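Local structure of halocarboxylic acid dehalogenase DehI (Pseudomonas putida, 3BJX) at residues V50-R55 against F278-F283; V121-N126 against C297-E302; D194-H199 against S203-L208; E221-V226 against T288-H293. The protein probably hydrolyses the carbon-halogen bond of 2-haloalkanoic acids, releasing halide and leaving the corresponding hydroxy acid. One frame throughout, in Å; residues are numbered along the deposited sequence.

Contact 1 (V50-R55 against F278-F283); sequences VAFGCR and FMYQRF. With SO4 (sulfate ion), chain E.
Gly53 sits squarely on the Tyr280 ring. Its CA is 3.3 Å from the centroid of the Tyr280 ring and 7° off the ring normal, a CH-pi contact, and with the Tyr280-Phe52 pair the tightly packed part of the interface. Glycine suits the place, since a CB added here would press on Tyr280 CD1. The phenol runs on to Phe52 and turns its edge to that ring's face, almost at right angles. Tyr280 OH hangs over the middle of the Phe52 ring, 3.3 Å from Phe52 CD2, and is also hydrogen-bonded to His199 NE2, so both its polar end and its face are held. Phe52 carries CG opposite its backbone N (chi1 -175°), which turns its ring toward helix 267-299. Phe52, Tyr280 and Phe283 thus form an aromatic cluster where the start of helix 52-57 meets the long helix 267-299 of this all-helical dehalogenase fold. Phe283 joins more loosely: Phe52 points its edge at the Phe283 face in an offset T-shaped pair, with Phe52 CD2 3.9 Å from Phe283 CZ. At the N-terminus of helix 52-57, beside Phe52 CB and the Phe283 edge, lies a sulfate ion, probably from the crystallisation liquor. Ala51 is the N-cap, and the first helical amide, Phe52 N, gives sulfate O3 a nearly straight bond of 2.6 Å (172°). Ser203 OG and Trp49 NE1 also hydrogen-bond the ion.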
# COMPACT_ATOMS: atom_id res chain seq x y z
N VAL A 50 -3.72 2.49 20.87
CA VAL A 50 -4.38 2.90 19.64
C VAL A 50 -3.40 2.64 18.50
O VAL A 50 -2.25 3.11 18.55
CB VAL A 50 -4.84 4.39 19.68
CG1 VAL A 50 -5.25 4.87 18.32
CG2 VAL A 50 -6.02 4.56 20.65
N ALA A 51 -3.84 1.87 17.50
CA ALA A 51 -2.99 1.44 16.40
C ALA A 51 -2.35 2.64 15.74
O ALA A 51 -3.01 3.68 15.58
CB ALA A 51 -3.78 0.67 15.38
N PHE A 52 -1.06 2.50 15.42
CA PHE A 52 -0.33 3.45 14.58
C PHE A 52 -1.20 3.94 13.39
O PHE A 52 -1.28 5.13 13.11
CB PHE A 52 0.98 2.77 14.09
CG PHE A 52 1.93 3.66 13.30
CD1 PHE A 52 1.94 5.04 13.44
CD2 PHE A 52 2.86 3.07 12.43
CE1 PHE A 52 2.83 5.83 12.71
CE2 PHE A 52 3.77 3.84 11.71
CZ PHE A 52 3.76 5.22 11.85
N GLY A 53 -1.88 3.00 12.72
CA GLY A 53 -2.74 3.33 11.59
C GLY A 53 -3.86 4.28 11.94
O GLY A 53 -4.20 5.18 11.16
N CYS A 54 -4.46 4.07 13.11
CA CYS A 54 -5.50 5.00 13.59
C CYS A 54 -4.94 6.37 13.92
O CYS A 54 -5.57 7.37 13.60
CB CYS A 54 -6.21 4.43 14.81
SG CYS A 54 -7.23 3.05 14.37
N ARG A 55 -3.77 6.41 14.54
CA ARG A 55 -3.12 7.66 14.92
C ARG A 55 -2.76 8.53 13.71
O ARG A 55 -2.77 9.77 13.80
CB ARG A 55 -1.88 7.40 15.80
CG ARG A 55 -2.18 6.48 16.99
CD ARG A 55 -1.10 6.56 18.06
NE ARG A 55 0.25 6.23 17.61
CZ ARG A 55 0.86 5.05 17.80
NH1 ARG A 55 0.23 4.04 18.39
NH2 ARG A 55 2.11 4.88 17.36
N PHE A 278 -5.10 1.54 2.38
CA PHE A 278 -4.43 0.52 1.57
C PHE A 278 -3.13 0.07 2.23
O PHE A 278 -2.97 -1.10 2.55
CB PHE A 278 -4.09 1.10 0.21
CG PHE A 278 -3.56 0.09 -0.76
CD1 PHE A 278 -4.43 -0.61 -1.59
CD2 PHE A 278 -2.18 -0.15 -0.86
CE1 PHE A 278 -3.95 -1.53 -2.48
CE2 PHE A 278 -1.69 -1.07 -1.77
CZ PHE A 278 -2.58 -1.76 -2.58
N MSE A 279 -2.22 1.01 2.44
CA MSE A 279 -0.97 0.74 3.12
C MSE A 279 -1.09 0.03 4.48
O MSE A 279 -0.29 -0.84 4.80
CB MSE A 279 -0.22 2.05 3.32
CG MSE A 279 1.15 1.89 3.88
SE MSE A 279 2.13 3.54 3.72
CE MSE A 279 1.16 4.65 5.04
N TYR A 280 -2.06 0.43 5.30
CA TYR A 280 -2.19 -0.16 6.63
C TYR A 280 -2.79 -1.57 6.64
O TYR A 280 -2.51 -2.33 7.55
CB TYR A 280 -2.83 0.79 7.66
CG TYR A 280 -1.83 1.72 8.32
CD1 TYR A 280 -0.92 1.24 9.28
CD2 TYR A 280 -1.77 3.07 7.97
CE1 TYR A 280 0.02 2.10 9.86
CE2 TYR A 280 -0.85 3.93 8.55
CZ TYR A 280 0.04 3.44 9.48
OH TYR A 280 0.93 4.32 10.05
N GLN A 281 -3.58 -1.94 5.63
CA GLN A 281 -3.95 -3.37 5.45
C GLN A 281 -2.71 -4.26 5.44
O GLN A 281 -2.64 -5.26 6.16
CB GLN A 281 -4.75 -3.59 4.17
CG GLN A 281 -6.05 -2.82 4.07
CD GLN A 281 -6.81 -3.13 2.81
OE1 GLN A 281 -6.78 -2.37 1.83
NE2 GLN A 281 -7.50 -4.24 2.82
N ARG A 282 -1.71 -3.88 4.64
CA ARG A 282 -0.49 -4.67 4.46
C ARG A 282 0.45 -4.54 5.65
O ARG A 282 1.13 -5.50 6.02
CB ARG A 282 0.25 -4.26 3.18
CG ARG A 282 -0.33 -4.78 1.90
CD ARG A 282 -1.54 -3.99 1.44
NE ARG A 282 -2.08 -4.56 0.21
CZ ARG A 282 -3.28 -4.27 -0.29
NH1 ARG A 282 -4.05 -3.35 0.30
NH2 ARG A 282 -3.68 -4.86 -1.41
N PHE A 283 0.47 -3.35 6.26
CA PHE A 283 1.34 -3.05 7.38
C PHE A 283 0.96 -3.90 8.58
O PHE A 283 1.83 -4.60 9.16
CB PHE A 283 1.32 -1.55 7.70
CG PHE A 283 2.19 -1.15 8.88
CD1 PHE A 283 3.44 -0.57 8.67
CD2 PHE A 283 1.76 -1.33 10.19
CE1 PHE A 283 4.24 -0.19 9.73
CE2 PHE A 283 2.56 -0.96 11.27
CZ PHE A 283 3.81 -0.39 11.03
S SO4 E . 0.21 -0.89 15.37
O1 SO4 E . 0.26 -2.08 16.24
O2 SO4 E . -0.95 -0.98 14.48
O3 SO4 E . 0.09 0.29 16.20
O4 SO4 E . 1.41 -0.76 14.54

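Contact 2 (V121-N126 against C297-E302); sequences VLYAFN and CLDGAE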
# COMPACT_ATOMS: atom_id res chain seq x y z
N VAL A 121 3.74 -7.87 26.70
CA VAL A 121 3.70 -6.95 25.56
C VAL A 121 3.42 -7.71 24.27
O VAL A 121 2.50 -7.36 23.51
CB VAL A 121 5.07 -6.18 25.43
CG1 VAL A 121 5.20 -5.44 24.07
CG2 VAL A 121 5.28 -5.24 26.63
N LEU A 122 4.19 -8.76 24.01
CA LEU A 122 3.97 -9.56 22.82
C LEU A 122 2.50 -10.04 22.74
O LEU A 122 1.87 -9.95 21.68
CB LEU A 122 4.98 -10.72 22.73
CG LEU A 122 6.48 -10.44 22.50
CD1 LEU A 122 7.30 -11.72 22.73
CD2 LEU A 122 6.75 -9.89 21.11
N TYR A 123 1.95 -10.49 23.87
CA TYR A 123 0.57 -11.02 23.94
C TYR A 123 -0.53 -9.99 23.72
O TYR A 123 -1.55 -10.29 23.08
CB TYR A 123 0.33 -11.74 25.27
CG TYR A 123 0.90 -13.14 25.34
CD1 TYR A 123 2.01 -13.51 24.55
CD2 TYR A 123 0.37 -14.09 26.19
CE1 TYR A 123 2.55 -14.77 24.60
CE2 TYR A 123 0.91 -15.36 26.25
CZ TYR A 123 2.01 -15.69 25.44
OH TYR A 123 2.56 -16.93 25.48
N ALA A 124 -0.34 -8.79 24.26
CA ALA A 124 -1.31 -7.71 24.06
C ALA A 124 -1.42 -7.38 22.59
O ALA A 124 -2.51 -7.01 22.12
CB ALA A 124 -0.91 -6.45 24.86
N PHE A 125 -0.30 -7.45 21.88
CA PHE A 125 -0.25 -7.12 20.47
C PHE A 125 -0.77 -8.24 19.62
O PHE A 125 -1.52 -7.97 18.69
CB PHE A 125 1.16 -6.71 20.03
CG PHE A 125 1.50 -5.31 20.37
CD1 PHE A 125 0.99 -4.27 19.64
CD2 PHE A 125 2.30 -5.02 21.48
CE1 PHE A 125 1.29 -2.96 19.98
CE2 PHE A 125 2.58 -3.72 21.82
CZ PHE A 125 2.07 -2.69 21.08
N ASN A 126 -0.36 -9.48 19.91
CA ASN A 126 -0.95 -10.68 19.30
C ASN A 126 -2.46 -10.68 19.33
O ASN A 126 -3.08 -11.09 18.36
CB ASN A 126 -0.42 -11.96 19.95
CG ASN A 126 1.04 -12.17 19.67
OD1 ASN A 126 1.59 -11.50 18.79
ND2 ASN A 126 1.69 -13.08 20.41
N CYS A 297 8.83 -18.22 18.62
CA CYS A 297 10.22 -18.53 18.93
C CYS A 297 10.42 -18.54 20.42
O CYS A 297 11.35 -19.18 20.90
CB CYS A 297 11.16 -17.51 18.32
SG CYS A 297 11.38 -17.65 16.54
N LEU A 298 9.55 -17.83 21.14
CA LEU A 298 9.64 -17.75 22.60
C LEU A 298 8.88 -18.88 23.30
O LEU A 298 9.45 -19.56 24.15
CB LEU A 298 9.16 -16.39 23.11
CG LEU A 298 9.46 -16.09 24.59
CD1 LEU A 298 10.96 -15.91 24.81
CD2 LEU A 298 8.68 -14.87 25.11
N ASP A 299 7.61 -19.06 22.94
CA ASP A 299 6.68 -19.93 23.67
C ASP A 299 6.14 -21.12 22.86
O ASP A 299 5.47 -21.99 23.43
CB ASP A 299 5.46 -19.14 24.14
CG ASP A 299 5.79 -18.09 25.18
OD1 ASP A 299 6.85 -18.14 25.85
OD2 ASP A 299 4.94 -17.21 25.34
N GLY A 300 6.36 -21.14 21.54
CA GLY A 300 5.80 -22.19 20.70
C GLY A 300 4.51 -21.82 19.98
O GLY A 300 3.96 -20.73 20.17
N ALA A 301 4.03 -22.75 19.15
CA ALA A 301 2.99 -22.46 18.18
C ALA A 301 1.61 -22.33 18.76
O ALA A 301 0.77 -21.63 18.20
CB ALA A 301 2.99 -23.52 17.09
N GLU A 302 1.35 -23.03 19.86
CA GLU A 302 0.01 -23.00 20.45
C GLU A 302 -0.17 -21.74 21.27
O GLU A 302 -1.21 -21.08 21.19
CB GLU A 302 -0.26 -24.24 21.29
CG GLU A 302 -1.71 -24.29 21.71
CD GLU A 302 -2.03 -25.44 22.63
OE1 GLU A 302 -2.53 -26.47 22.13
OE2 GLU A 302 -1.79 -25.29 23.86
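Leu298 is the first residue of 297-302 to touch the other helix; its CD2 meets Leu122 CD1 at 4.2 Å, a light apolar touch at a slant. Its CG stands opposite the backbone N (chi1 -168°), which points its methyls at Leu122. Leucine fits here because its methyls span the gap between helices whose nearest CA atoms, those of Leu122 and Leu298, are 10.0 Å apart. Asp299 follows and carries the polar part. Its OD2 accepts a hydrogen bond from Tyr123 OH, very short as modelled at 2.4 Å and probably not exact. OD2 lies at the edge of the phenol, near the ring plane, while the carboxylate itself stands at 87° to that ring. The other oxygen, OD1, makes a salt bridge with Arg119 NH2, so each carboxylate oxygen has a partner. A phenylalanine in place of Tyr123 would probably leave Asp299 OD2 without its phenol donor and the carboxylate freer to turn. Gly300 then follows the end of helix 267-299 and N-caps helix 301-305; its positive phi suits glycine. Around the contact, Leu298 packs on Leu101 of helix 101-107, while Leu122 and Tyr123, on helix 112-143, also rest against Thr295 of helix 267-299.

Contact 3 (D194-H199 against S203-L208); sequences DLHYHH and SDFQAL. With SO4 (sulfate ion), chain E; SO4 (sulfate ion), chain K.
Both His196 and Phe205 place CG opposite the carbonyl carbon (chi1 -70° and -60°), which sends their rings at each other from opposing backbones whose CA atoms lie 12.0 Å apart at these two residues. Only the ring ends meet: His196 CE1 is 3.8 Å from Phe205 CZ, and the planes are inclined at 45°, an oblique pair. Histidine suits this spot because it offers carbon to the phenylalanine while its nitrogens are engaged elsewhere, ND1 with Val192 O and NE2 with helix 267-299; two such bonds hold the imidazole's rotation. Next to His196, Tyr197 takes a positive phi and closes helix 183-195 with a Schellman motif, its N bonded to Asp194 O at 2.8 Å. At the start of helix 203-208, Ser203 N gives a bond of 3.2 Å to O4 of the sulfate ion that Phe52 N also binds; an anion at a helix N-terminus is probably favoured by the helix dipole. Asp194 reaches the dimer partner through a salt bridge to Arg146 of the second subunit. The His196-Phe205 pair is bordered by Leu223 of helix 212-223, which touches both rings, with Phe205 also resting on Leu215 of that helix and on Ile287 of helix 267-299.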
# COMPACT_ATOMS: atom_id res chain seq x y z
N ASP A 194 12.57 -0.36 8.04
CA ASP A 194 13.21 -0.65 6.75
C ASP A 194 13.27 -2.15 6.44
O ASP A 194 13.01 -2.56 5.31
CB ASP A 194 14.59 0.00 6.64
CG ASP A 194 14.53 1.52 6.50
OD1 ASP A 194 13.45 2.08 6.18
OD2 ASP A 194 15.58 2.17 6.72
N LEU A 195 13.58 -2.98 7.44
CA LEU A 195 13.58 -4.44 7.25
C LEU A 195 12.30 -4.99 6.59
O LEU A 195 12.36 -5.90 5.78
CB LEU A 195 13.83 -5.16 8.57
CG LEU A 195 14.36 -6.61 8.48
CD1 LEU A 195 15.88 -6.62 8.43
CD2 LEU A 195 13.86 -7.44 9.66
N HIS A 196 11.15 -4.43 6.96
CA HIS A 196 9.85 -4.86 6.46
C HIS A 196 9.43 -4.04 5.23
O HIS A 196 8.34 -4.23 4.69
CB HIS A 196 8.82 -4.65 7.57
CG HIS A 196 8.97 -5.58 8.73
ND1 HIS A 196 9.92 -5.40 9.72
CD2 HIS A 196 8.25 -6.67 9.10
CE1 HIS A 196 9.80 -6.36 10.62
NE2 HIS A 196 8.80 -7.14 10.27
N TYR A 197 10.32 -3.14 4.81
CA TYR A 197 10.02 -2.08 3.84
C TYR A 197 8.76 -1.33 4.22
O TYR A 197 7.82 -1.20 3.41
CB TYR A 197 10.02 -2.61 2.39
CG TYR A 197 11.40 -3.08 1.99
CD1 TYR A 197 12.38 -2.17 1.62
CD2 TYR A 197 11.74 -4.43 2.05
CE1 TYR A 197 13.66 -2.57 1.29
CE2 TYR A 197 13.02 -4.86 1.70
CZ TYR A 197 13.98 -3.92 1.33
OH TYR A 197 15.25 -4.34 0.99
N HIS A 198 8.75 -0.83 5.45
CA HIS A 198 7.63 -0.09 6.03
C HIS A 198 7.96 1.41 6.10
O HIS A 198 9.12 1.80 6.07
CB HIS A 198 7.38 -0.58 7.45
CG HIS A 198 6.59 -1.86 7.54
ND1 HIS A 198 6.51 -2.60 8.70
CD2 HIS A 198 5.86 -2.53 6.62
CE1 HIS A 198 5.74 -3.66 8.49
NE2 HIS A 198 5.32 -3.63 7.24
N HIS A 199 6.93 2.25 6.20
CA HIS A 199 7.07 3.71 6.24
C HIS A 199 7.53 4.19 7.62
O HIS A 199 8.02 5.31 7.78
CB HIS A 199 5.73 4.37 5.90
CG HIS A 199 4.62 3.91 6.79
ND1 HIS A 199 4.11 2.63 6.72
CD2 HIS A 199 3.94 4.53 7.78
CE1 HIS A 199 3.16 2.49 7.63
NE2 HIS A 199 3.04 3.63 8.28
N SER A 203 3.68 0.21 16.51
CA SER A 203 3.59 0.39 17.97
C SER A 203 4.28 -0.75 18.68
O SER A 203 4.83 -0.57 19.78
CB SER A 203 2.14 0.44 18.45
OG SER A 203 1.41 1.47 17.82
N ASP A 204 4.27 -1.92 18.02
CA ASP A 204 4.85 -3.16 18.55
C ASP A 204 6.30 -2.97 18.87
O ASP A 204 6.78 -3.44 19.91
CB ASP A 204 4.75 -4.29 17.52
CG ASP A 204 3.34 -4.61 17.14
OD1 ASP A 204 2.64 -3.73 16.59
OD2 ASP A 204 2.95 -5.77 17.39
N PHE A 205 6.99 -2.33 17.93
CA PHE A 205 8.43 -2.04 18.01
C PHE A 205 8.73 -0.87 18.95
O PHE A 205 9.73 -0.89 19.65
CB PHE A 205 9.02 -1.84 16.61
CG PHE A 205 8.86 -3.05 15.72
CD1 PHE A 205 9.12 -4.35 16.21
CD2 PHE A 205 8.45 -2.92 14.39
CE1 PHE A 205 8.95 -5.47 15.41
CE2 PHE A 205 8.28 -4.04 13.58
CZ PHE A 205 8.54 -5.31 14.08
N GLN A 206 7.85 0.14 18.99
CA GLN A 206 7.92 1.17 20.05
C GLN A 206 7.89 0.60 21.48
O GLN A 206 8.51 1.14 22.41
CB GLN A 206 6.79 2.18 19.88
CG GLN A 206 6.93 3.03 18.63
CD GLN A 206 5.78 4.01 18.48
OE1 GLN A 206 4.89 3.83 17.65
NE2 GLN A 206 5.78 5.05 19.30
N ALA A 207 7.17 -0.49 21.65
CA ALA A 207 6.92 -1.04 22.96
C ALA A 207 8.06 -1.92 23.41
O ALA A 207 8.35 -2.00 24.61
CB ALA A 207 5.63 -1.82 22.92
N LEU A 208 8.69 -2.61 22.47
CA LEU A 208 9.79 -3.52 22.76
C LEU A 208 11.06 -2.70 22.92
O LEU A 208 11.96 -3.08 23.67
CB LEU A 208 9.94 -4.57 21.66
CG LEU A 208 8.81 -5.62 21.56
CD1 LEU A 208 8.71 -6.19 20.14
CD2 LEU A 208 8.93 -6.76 22.59
S SO4 E . 0.21 -0.89 15.37
O1 SO4 E . 0.26 -2.08 16.24
O2 SO4 E . -0.95 -0.98 14.48
O3 SO4 E . 0.09 0.29 16.20
O4 SO4 E . 1.41 -0.76 14.54
S SO4 K . 16.93 -3.42 -1.49
O1 SO4 K . 17.65 -3.66 -0.23
O2 SO4 K . 16.41 -4.68 -2.03
O3 SO4 K . 15.81 -2.52 -1.22
O4 SO4 K . 17.82 -2.81 -2.47

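Contact 4 (E221-V226 against T288-H293); sequences EVLAPV and TISIIH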
# COMPACT_ATOMS: atom_id res chain seq x y z
N GLU A 221 18.10 -11.08 14.58
CA GLU A 221 18.32 -12.51 14.75
C GLU A 221 17.05 -13.33 14.55
O GLU A 221 17.12 -14.51 14.14
CB GLU A 221 18.91 -12.80 16.14
CG GLU A 221 20.01 -11.84 16.59
CD GLU A 221 20.59 -12.21 17.95
OE1 GLU A 221 20.41 -13.38 18.36
OE2 GLU A 221 21.21 -11.34 18.62
N VAL A 222 15.90 -12.72 14.86
CA VAL A 222 14.62 -13.41 14.70
C VAL A 222 13.93 -12.98 13.39
O VAL A 222 13.56 -13.82 12.59
CB VAL A 222 13.66 -13.26 15.96
CG1 VAL A 222 12.36 -14.07 15.79
CG2 VAL A 222 14.37 -13.67 17.26
N LEU A 223 13.77 -11.69 13.16
CA LEU A 223 12.98 -11.23 12.01
C LEU A 223 13.77 -11.12 10.71
O LEU A 223 13.19 -11.26 9.62
CB LEU A 223 12.27 -9.92 12.32
CG LEU A 223 11.18 -9.90 13.40
CD1 LEU A 223 10.52 -8.52 13.46
CD2 LEU A 223 10.13 -10.99 13.15
N ALA A 224 15.08 -10.87 10.81
CA ALA A 224 15.88 -10.66 9.59
C ALA A 224 15.83 -11.84 8.59
O ALA A 224 15.70 -11.61 7.39
CB ALA A 224 17.33 -10.24 9.91
N PRO A 225 15.93 -13.10 9.07
CA PRO A 225 15.85 -14.18 8.10
C PRO A 225 14.45 -14.49 7.57
O PRO A 225 14.33 -15.29 6.63
CB PRO A 225 16.40 -15.39 8.88
CG PRO A 225 16.07 -15.11 10.28
CD PRO A 225 16.18 -13.62 10.44
N VAL A 226 13.41 -13.91 8.16
CA VAL A 226 12.04 -14.25 7.77
C VAL A 226 11.26 -13.15 7.07
O VAL A 226 10.53 -13.43 6.12
CB VAL A 226 11.18 -14.81 8.94
CG1 VAL A 226 11.72 -16.13 9.39
CG2 VAL A 226 11.11 -13.83 10.11
N THR A 288 1.26 -8.28 12.23
CA THR A 288 0.58 -9.42 12.82
C THR A 288 1.46 -10.69 12.71
O THR A 288 1.63 -11.42 13.70
CB THR A 288 -0.86 -9.68 12.21
OG1 THR A 288 -1.75 -8.61 12.54
CG2 THR A 288 -1.46 -10.96 12.81
N ILE A 289 2.02 -10.93 11.53
CA ILE A 289 2.91 -12.08 11.33
C ILE A 289 4.23 -12.01 12.10
O ILE A 289 4.66 -13.02 12.67
CB ILE A 289 3.23 -12.28 9.81
CG1 ILE A 289 1.95 -12.60 9.02
CG2 ILE A 289 4.26 -13.38 9.60
CD1 ILE A 289 2.09 -12.30 7.54
N SER A 290 4.90 -10.85 12.08
CA SER A 290 6.25 -10.73 12.62
C SER A 290 6.28 -11.01 14.13
O SER A 290 7.22 -11.65 14.65
CB SER A 290 6.80 -9.31 12.37
OG SER A 290 7.11 -9.08 11.01
N ILE A 291 5.26 -10.48 14.82
CA ILE A 291 5.16 -10.53 16.29
C ILE A 291 4.69 -11.89 16.76
O ILE A 291 5.18 -12.40 17.77
CB ILE A 291 4.27 -9.36 16.86
CG1 ILE A 291 4.86 -7.99 16.45
CG2 ILE A 291 4.09 -9.45 18.36
CD1 ILE A 291 6.23 -7.68 16.98
N ILE A 292 3.76 -12.50 16.02
CA ILE A 292 3.41 -13.87 16.30
C ILE A 292 4.61 -14.78 16.06
O ILE A 292 4.83 -15.71 16.82
CB ILE A 292 2.15 -14.34 15.49
CG1 ILE A 292 0.88 -13.78 16.15
CG2 ILE A 292 2.06 -15.88 15.41
CD1 ILE A 292 -0.35 -14.07 15.42
N HIS A 293 5.40 -14.49 15.02
CA HIS A 293 6.66 -15.22 14.82
C HIS A 293 7.61 -15.13 15.99
O HIS A 293 8.11 -16.15 16.44
CB HIS A 293 7.40 -14.82 13.55
CG HIS A 293 8.48 -15.79 13.18
ND1 HIS A 293 8.21 -17.12 12.90
CD2 HIS A 293 9.82 -15.64 13.06
CE1 HIS A 293 9.34 -17.74 12.62
NE2 HIS A 293 10.33 -16.87 12.72
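Ser290 OG, beside the methyls of Leu223, is gripped by three groups: it is hydrogen-bonded to His196 NE2, to Tyr232 OH and to Asp286 O one turn earlier in its own helix. A buried hydroxyl is thereby well provided with partners. The motif is a helix-to-helix packing in which the C-terminal part of helix 212-223, with a wider pi-type turn at 221-223, leans on the long helix 267-299 of this all-helical fold. Serine is small enough to let the backbones come close, with Leu223 CA and Ser290 CA 6.8 Å apart. Leu223 uses both branches here, CD2 lying 3.8 Å from Ser290 CB and also against the Ser290 carbonyl oxygen. One turn on, His293 is met by two valines. Its CG stands opposite its backbone N (chi1 -165°), which swings the imidazole toward 221-226. Val222 CG1 reaches His293 CD2 at 4.0 Å, and Val226 comes head-on from the other backbone with both methyls. Beta-branched residues suit this place, since two methyls on one CB can meet neighbouring atoms of a ring. An alanine at Val226 would take away both methyls and is likely to leave the imidazole less supported and freer to turn. Behind the interface, Ile291 packs on Leu122 and Asn126 of helix 112-143, and Ile289 on helix 230-248. Val226 straddles the imidazole bond, CG1 lying 3.7 Å from His293 NE2 and CG2 3.7 Å from His293 CD2.

Overall arrangement
Helix 267-299 is shared by contacts 1, 4 and 2, met in that order along its length; contact 3 joins two other elements but is tied to it through its histidines. Contact 1 is the most central, its centre about 6 Å from the centre of the chain, and the centre of contact 3 lies about 10 Å from it; both are buried, border the same sulfate and touch the second subunit. The centres of contacts 2 and 4 each lie about 15 Å from that of the chain. Contact 4 is still buried and mainly apolar, whereas contact 2, partly exposed, relies on a charged carboxylate. Aromatic rings dominate contacts 1 and 3, aliphatic groups against an imidazole contact 4.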